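Local coordinates for protein ERPC (Borrelia burgdorferi, PDB 4BXM) that is an outer surface lipoprotein of the Lyme disease spirochaete that acquires host complement regulators, probably binding factor H to evade complement attack, at residues A[119-132]-A[142-154]. Sequence-based numbering, arbitrary orientation.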
loop_
_atom_site.group_PDB
_atom_site.type_symbol
_atom_site.label_atom_id
_atom_site.label_comp_id
_atom_site.label_asym_id
_atom_site.label_seq_id
_atom_site.Cartn_x
_atom_site.Cartn_y
_atom_site.Cartn_z
ATOM N N ILE A 119 -5.045 6.344 -11.474
ATOM C CA ILE A 119 -4.181 5.684 -12.480
ATOM C C ILE A 119 -3.309 6.789 -13.099
ATOM O O ILE A 119 -3.825 7.778 -13.622
ATOM C CB ILE A 119 -5.032 4.900 -13.515
ATOM C CG1 ILE A 119 -5.759 3.749 -12.808
ATOM C CG2 ILE A 119 -4.137 4.306 -14.606
ATOM C CD1 ILE A 119 -6.873 3.119 -13.601
ATOM N N GLU A 120 -2.008 6.684 -12.919
ATOM C CA GLU A 120 -1.061 7.630 -13.509
ATOM C C GLU A 120 0.066 6.906 -14.252
ATOM O O GLU A 120 0.439 5.792 -13.910
ATOM C CB GLU A 120 -0.479 8.536 -12.434
ATOM C CG GLU A 120 -1.541 9.379 -11.763
ATOM C CD GLU A 120 -0.981 10.472 -10.913
ATOM O OE1 GLU A 120 -0.684 11.560 -11.473
ATOM O OE2 GLU A 120 -0.844 10.227 -9.680
ATOM N N LYS A 121 0.593 7.568 -15.262
ATOM C CA LYS A 121 1.720 7.080 -16.077
ATOM C C LYS A 121 3.049 7.491 -15.502
ATOM O O LYS A 121 3.225 8.634 -15.149
ATOM C CB LYS A 121 1.624 7.673 -17.451
ATOM C CG LYS A 121 0.664 6.959 -18.370
ATOM C CD LYS A 121 1.042 7.163 -19.844
ATOM C CE LYS A 121 0.621 5.996 -20.731
ATOM N NZ LYS A 121 -0.814 5.646 -20.560
ATOM N N ILE A 122 3.983 6.569 -15.369
ATOM C CA ILE A 122 5.343 6.912 -14.991
ATOM C C ILE A 122 6.252 6.173 -15.979
ATOM O O ILE A 122 6.266 4.924 -15.992
ATOM C CB ILE A 122 5.722 6.417 -13.595
ATOM C CG1 ILE A 122 4.637 6.725 -12.558
ATOM C CG2 ILE A 122 7.023 7.061 -13.148
ATOM C CD1 ILE A 122 4.955 6.159 -11.179
ATOM N N ASP A 123 7.007 6.928 -16.795
ATOM C CA ASP A 123 7.938 6.332 -17.796
ATOM C C ASP A 123 7.156 5.370 -18.660
ATOM O O ASP A 123 7.534 4.219 -18.859
ATOM C CB ASP A 123 9.090 5.563 -17.126
ATOM C CG ASP A 123 9.982 6.456 -16.273
ATOM O OD1 ASP A 123 9.960 7.690 -16.499
ATOM O OD2 ASP A 123 10.689 5.924 -15.371
ATOM N N ASP A 124 5.993 5.832 -19.080
ATOM C CA ASP A 124 5.157 5.097 -20.040
ATOM C C ASP A 124 4.304 3.922 -19.529
ATOM O O ASP A 124 3.401 3.450 -20.259
ATOM C CB ASP A 124 5.975 4.596 -21.232
ATOM C CG ASP A 124 5.248 4.800 -22.526
ATOM O OD1 ASP A 124 5.083 5.981 -22.896
ATOM O OD2 ASP A 124 4.818 3.811 -23.152
ATOM N N PHE A 125 4.556 3.467 -18.297
ATOM C CA PHE A 125 3.739 2.407 -17.688
ATOM C C PHE A 125 2.666 2.999 -16.719
ATOM O O PHE A 125 2.918 3.978 -16.026
ATOM C CB PHE A 125 4.644 1.434 -16.962
ATOM C CG PHE A 125 5.415 0.540 -17.885
ATOM C CD1 PHE A 125 6.640 0.963 -18.431
ATOM C CD2 PHE A 125 4.913 -0.716 -18.236
ATOM C CE1 PHE A 125 7.360 0.139 -19.292
ATOM C CE2 PHE A 125 5.626 -1.544 -19.096
ATOM C CZ PHE A 125 6.851 -1.115 -19.627
ATOM N N GLU A 126 1.487 2.408 -16.694
ATOM C CA GLU A 126 0.398 2.800 -15.796
ATOM C C GLU A 126 0.601 2.242 -14.372
ATOM O O GLU A 126 0.738 1.025 -14.155
ATOM C CB GLU A 126 -0.922 2.300 -16.365
ATOM C CG GLU A 126 -1.236 2.873 -17.723
ATOM C CD GLU A 126 -2.708 2.711 -18.082
ATOM O OE1 GLU A 126 -3.187 1.571 -18.285
ATOM O OE2 GLU A 126 -3.417 3.722 -18.148
ATOM N N TYR A 127 0.697 3.144 -13.402
ATOM C CA TYR A 127 0.726 2.764 -11.993
ATOM C C TYR A 127 -0.550 3.244 -11.257
ATOM O O TYR A 127 -1.195 4.215 -11.662
ATOM C CB TYR A 127 1.924 3.352 -11.337
ATOM C CG TYR A 127 3.216 2.831 -11.834
ATOM C CD1 TYR A 127 3.709 3.216 -13.074
ATOM C CD2 TYR A 127 3.977 1.987 -11.056
ATOM C CE1 TYR A 127 4.927 2.761 -13.539
ATOM C CE2 TYR A 127 5.200 1.507 -11.499
ATOM C CZ TYR A 127 5.656 1.902 -12.748
ATOM O OH TYR A 127 6.847 1.416 -13.143
ATOM N N ILE A 128 -0.882 2.551 -10.165
ATOM C CA ILE A 128 -1.921 3.002 -9.243
ATOM C C ILE A 128 -1.157 3.807 -8.309
ATOM O O ILE A 128 -0.083 3.355 -7.876
ATOM C CB ILE A 128 -2.597 1.842 -8.499
ATOM C CG1 ILE A 128 -3.635 1.153 -9.399
ATOM C CG2 ILE A 128 -3.332 2.299 -7.236
ATOM C CD1 ILE A 128 -4.938 1.911 -9.586
ATOM N N THR A 129 -1.605 5.051 -8.050
ATOM C CA THR A 129 -0.835 5.877 -7.079
ATOM C C THR A 129 -1.719 6.251 -5.969
ATOM O O THR A 129 -2.912 6.401 -6.190
ATOM C CB THR A 129 -0.351 7.232 -7.620
ATOM O OG1 THR A 129 -1.525 7.915 -8.091
ATOM C CG2 THR A 129 0.674 6.979 -8.749
ATOM N N PHE A 130 -1.139 6.480 -4.805
ATOM C CA PHE A 130 -1.991 7.009 -3.736
ATOM C C PHE A 130 -1.160 7.732 -2.733
ATOM O O PHE A 130 0.040 7.434 -2.522
ATOM C CB PHE A 130 -2.862 5.897 -3.036
ATOM C CG PHE A 130 -2.064 4.741 -2.457
ATOM C CD1 PHE A 130 -1.623 3.703 -3.281
ATOM C CD2 PHE A 130 -1.709 4.699 -1.139
ATOM C CE1 PHE A 130 -0.900 2.632 -2.781
ATOM C CE2 PHE A 130 -0.957 3.616 -0.615
ATOM C CZ PHE A 130 -0.546 2.588 -1.441
ATOM N N LEU A 131 -1.808 8.655 -2.027
ATOM C CA LEU A 131 -1.145 9.255 -0.897
ATOM C C LEU A 131 -1.295 8.461 0.447
ATOM O O LEU A 131 -2.351 7.882 0.757
ATOM C CB LEU A 131 -1.721 10.670 -0.687
ATOM C CG LEU A 131 -1.625 11.775 -1.741
ATOM C CD1 LEU A 131 -2.430 13.016 -1.252
ATOM C CD2 LEU A 131 -0.207 12.237 -2.074
ATOM N N GLY A 132 -0.210 8.437 1.216
ATOM C CA GLY A 132 -0.220 7.978 2.559
ATOM C C GLY A 132 -0.406 9.114 3.542
ATOM O O GLY A 132 -1.207 10.004 3.334
ATOM N N VAL A 142 3.218 14.877 2.615
ATOM C CA VAL A 142 2.794 13.492 2.649
ATOM C C VAL A 142 3.486 12.629 1.596
ATOM O O VAL A 142 3.749 13.069 0.520
ATOM C CB VAL A 142 1.284 13.369 2.492
ATOM C CG1 VAL A 142 0.576 14.369 3.426
ATOM C CG2 VAL A 142 0.910 13.609 1.047
ATOM N N VAL A 143 3.705 11.383 1.952
ATOM C CA VAL A 143 4.297 10.346 1.101
ATOM C C VAL A 143 3.310 9.924 0.010
ATOM O O VAL A 143 2.060 9.947 0.171
ATOM C CB VAL A 143 4.682 9.164 2.038
ATOM C CG1 VAL A 143 3.425 8.340 2.276
ATOM C CG2 VAL A 143 5.790 8.273 1.508
ATOM N N GLU A 144 3.827 9.537 -1.128
ATOM C CA GLU A 144 2.969 9.057 -2.183
ATOM C C GLU A 144 3.480 7.690 -2.609
ATOM O O GLU A 144 4.689 7.448 -2.601
ATOM C CB GLU A 144 2.963 10.028 -3.349
ATOM C CG GLU A 144 1.874 9.751 -4.388
ATOM C CD GLU A 144 2.008 10.593 -5.649
ATOM O OE1 GLU A 144 2.688 11.644 -5.557
ATOM O OE2 GLU A 144 1.429 10.225 -6.723
ATOM N N TYR A 145 2.582 6.797 -2.991
ATOM C CA TYR A 145 2.981 5.441 -3.277
ATOM C C TYR A 145 2.535 5.130 -4.682
ATOM O O TYR A 145 1.539 5.651 -5.128
ATOM C CB TYR A 145 2.398 4.384 -2.284
ATOM C CG TYR A 145 2.999 4.453 -0.917
ATOM C CD1 TYR A 145 4.176 3.787 -0.630
ATOM C CD2 TYR A 145 2.402 5.164 0.093
ATOM C CE1 TYR A 145 4.771 3.880 0.617
ATOM C CE2 TYR A 145 2.947 5.201 1.346
ATOM C CZ TYR A 145 4.134 4.554 1.617
ATOM O OH TYR A 145 4.779 4.627 2.842
ATOM N N ALA A 146 3.252 4.216 -5.340
ATOM C CA ALA A 146 2.815 3.673 -6.642
ATOM C C ALA A 146 3.117 2.203 -6.825
ATOM O O ALA A 146 4.124 1.646 -6.319
ATOM C CB ALA A 146 3.404 4.484 -7.794
ATOM N N ILE A 147 2.206 1.574 -7.536
ATOM C CA ILE A 147 2.255 0.131 -7.775
ATOM C C ILE A 147 1.835 -0.114 -9.206
ATOM O O ILE A 147 0.809 0.380 -9.651
ATOM C CB ILE A 147 1.237 -0.672 -6.901
ATOM C CG1 ILE A 147 1.629 -0.602 -5.442
ATOM C CG2 ILE A 147 1.215 -2.106 -7.376
ATOM C CD1 ILE A 147 0.542 -0.870 -4.416
ATOM N N LEU A 148 2.530 -0.992 -9.898
ATOM C CA LEU A 148 2.152 -1.263 -11.277
ATOM C C LEU A 148 0.714 -1.738 -11.465
ATOM O O LEU A 148 0.223 -2.667 -10.863
ATOM C CB LEU A 148 3.152 -2.265 -11.906
ATOM C CG LEU A 148 3.193 -2.378 -13.423
ATOM C CD1 LEU A 148 3.601 -1.045 -14.072
ATOM C CD2 LEU A 148 4.195 -3.474 -13.782
ATOM N N LEU A 149 0.013 -1.089 -12.347
ATOM C CA LEU A 149 -1.394 -1.344 -12.512
ATOM C C LEU A 149 -1.689 -2.757 -12.980
ATOM O O LEU A 149 -2.688 -3.374 -12.546
ATOM C CB LEU A 149 -1.989 -0.321 -13.486
ATOM C CG LEU A 149 -3.426 -0.654 -13.903
ATOM C CD1 LEU A 149 -4.388 -0.657 -12.733
ATOM C CD2 LEU A 149 -3.838 0.361 -14.934
ATOM N N GLU A 150 -0.807 -3.292 -13.843
ATOM C CA GLU A 150 -1.021 -4.642 -14.382
ATOM C C GLU A 150 -0.820 -5.694 -13.367
ATOM O O GLU A 150 -1.553 -6.634 -13.368
ATOM C CB GLU A 150 -0.112 -4.909 -15.588
ATOM C CG GLU A 150 -0.856 -4.490 -16.864
ATOM C CD GLU A 150 -2.170 -5.270 -17.029
ATOM O OE1 GLU A 150 -2.105 -6.521 -16.904
ATOM O OE2 GLU A 150 -3.250 -4.649 -17.246
ATOM N N ASP A 151 0.162 -5.506 -12.496
ATOM C CA ASP A 151 0.390 -6.396 -11.333
ATOM C C ASP A 151 -0.839 -6.580 -10.456
ATOM O O ASP A 151 -1.101 -7.697 -10.024
ATOM C CB ASP A 151 1.504 -5.885 -10.438
ATOM C CG ASP A 151 2.869 -6.088 -11.025
ATOM O OD1 ASP A 151 2.944 -6.950 -11.939
ATOM O OD2 ASP A 151 3.844 -5.389 -10.555
ATOM N N LEU A 152 -1.569 -5.475 -10.197
ATOM C CA LEU A 152 -2.778 -5.488 -9.378
ATOM C C LEU A 152 -3.936 -6.137 -10.111
ATOM O O LEU A 152 -4.638 -6.979 -9.553
ATOM C CB LEU A 152 -3.143 -4.041 -8.940
ATOM C CG LEU A 152 -2.210 -3.401 -7.905
ATOM C CD1 LEU A 152 -2.358 -1.880 -7.824
ATOM C CD2 LEU A 152 -2.469 -4.022 -6.528
ATOM N N LYS A 153 -4.160 -5.736 -11.357
ATOM C CA LYS A 153 -5.243 -6.282 -12.181
ATOM C C LYS A 153 -5.152 -7.811 -12.330
ATOM O O LYS A 153 -6.164 -8.488 -12.249
ATOM C CB LYS A 153 -5.250 -5.694 -13.596
ATOM C CG LYS A 153 -5.784 -4.281 -13.702
ATOM C CD LYS A 153 -6.176 -3.964 -15.161
ATOM C CE LYS A 153 -7.639 -3.546 -15.318
ATOM N NZ LYS A 153 -7.990 -2.907 -16.655
ATOM N N LYS A 154 -3.961 -8.328 -12.565
ATOM C CA LYS A 154 -3.820 -9.745 -12.690
ATOM C C LYS A 154 -4.084 -10.534 -11.409
ATOM O O LYS A 154 -4.488 -11.636 -11.483
ATOM C CB LYS A 154 -2.499 -10.129 -13.342
ATOM C CG LYS A 154 -1.228 -9.951 -12.560
ATOM C CD LYS A 154 -0.106 -10.618 -13.355
ATOM C CE LYS A 154 1.299 -10.268 -12.849
ATOM N NZ LYS A 154 1.759 -11.283 -11.843
HETATM O O HOH W 1 1.784 11.176 -9.233
HETATM O O HOH W 2 0.779 -1.175 -15.523
#
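Tyr-127 lays its ring against Leu-148 where the antiparallel hairpin of strands 125-134 and 142-148 runs into helix 149-156. Its CB lies 3.6 Å from Ile-147 O and packs on Ala-146 CB. With CG beside the backbone N (chi1 -65°), the ring leans over the opposite strand: CG stays near Ile-147 O, CD2 comes within 3.5 Å of Leu-148 N, and CE2 and CZ pass under Leu-148 CD1, which is still 4.2 Å from OH at the tip. That methyl makes a CH-pi contact, 15° off the ring normal, while Ile-122 CD1 sits over the opposite face, toward its rim.

Further along, Phe-130 and Tyr-145 form a hydrogen-bonded pair, Tyr-145 N reaching Phe-130 O at 2.7 Å. Here too the contact is CH-pi, Tyr-145 CB sitting over the Phe-130 face; the rings lie nearly parallel, at 27°, but displaced so that little of one faces the other. On the face carrying Thr-129, Glu-120 OE2 lies 3.7 Å from Glu-144 OE2, an approach that would be costly were both charged. Water 1 donates to both oxygens, and Thr-129 OG1 donates to the anti lone pair of Glu-120 OE2, which should ease the repulsion.

The ladder ends with Leu-149 N, in the first turn of the helix, bonded to Glu-126 O at 2.9 Å; water 2 links that same carbonyl to Glu-150 N. Leu-149 CD1 and Leu-152 CD1 close on Ile-128 CG1, pinning the helix to the sheet. The hairpin is extended on one side by strand 114-122 and on the other by strand 21-29, while Trp-35 of strand 35-45 touches Ile-122, Glu-144 and Ala-146.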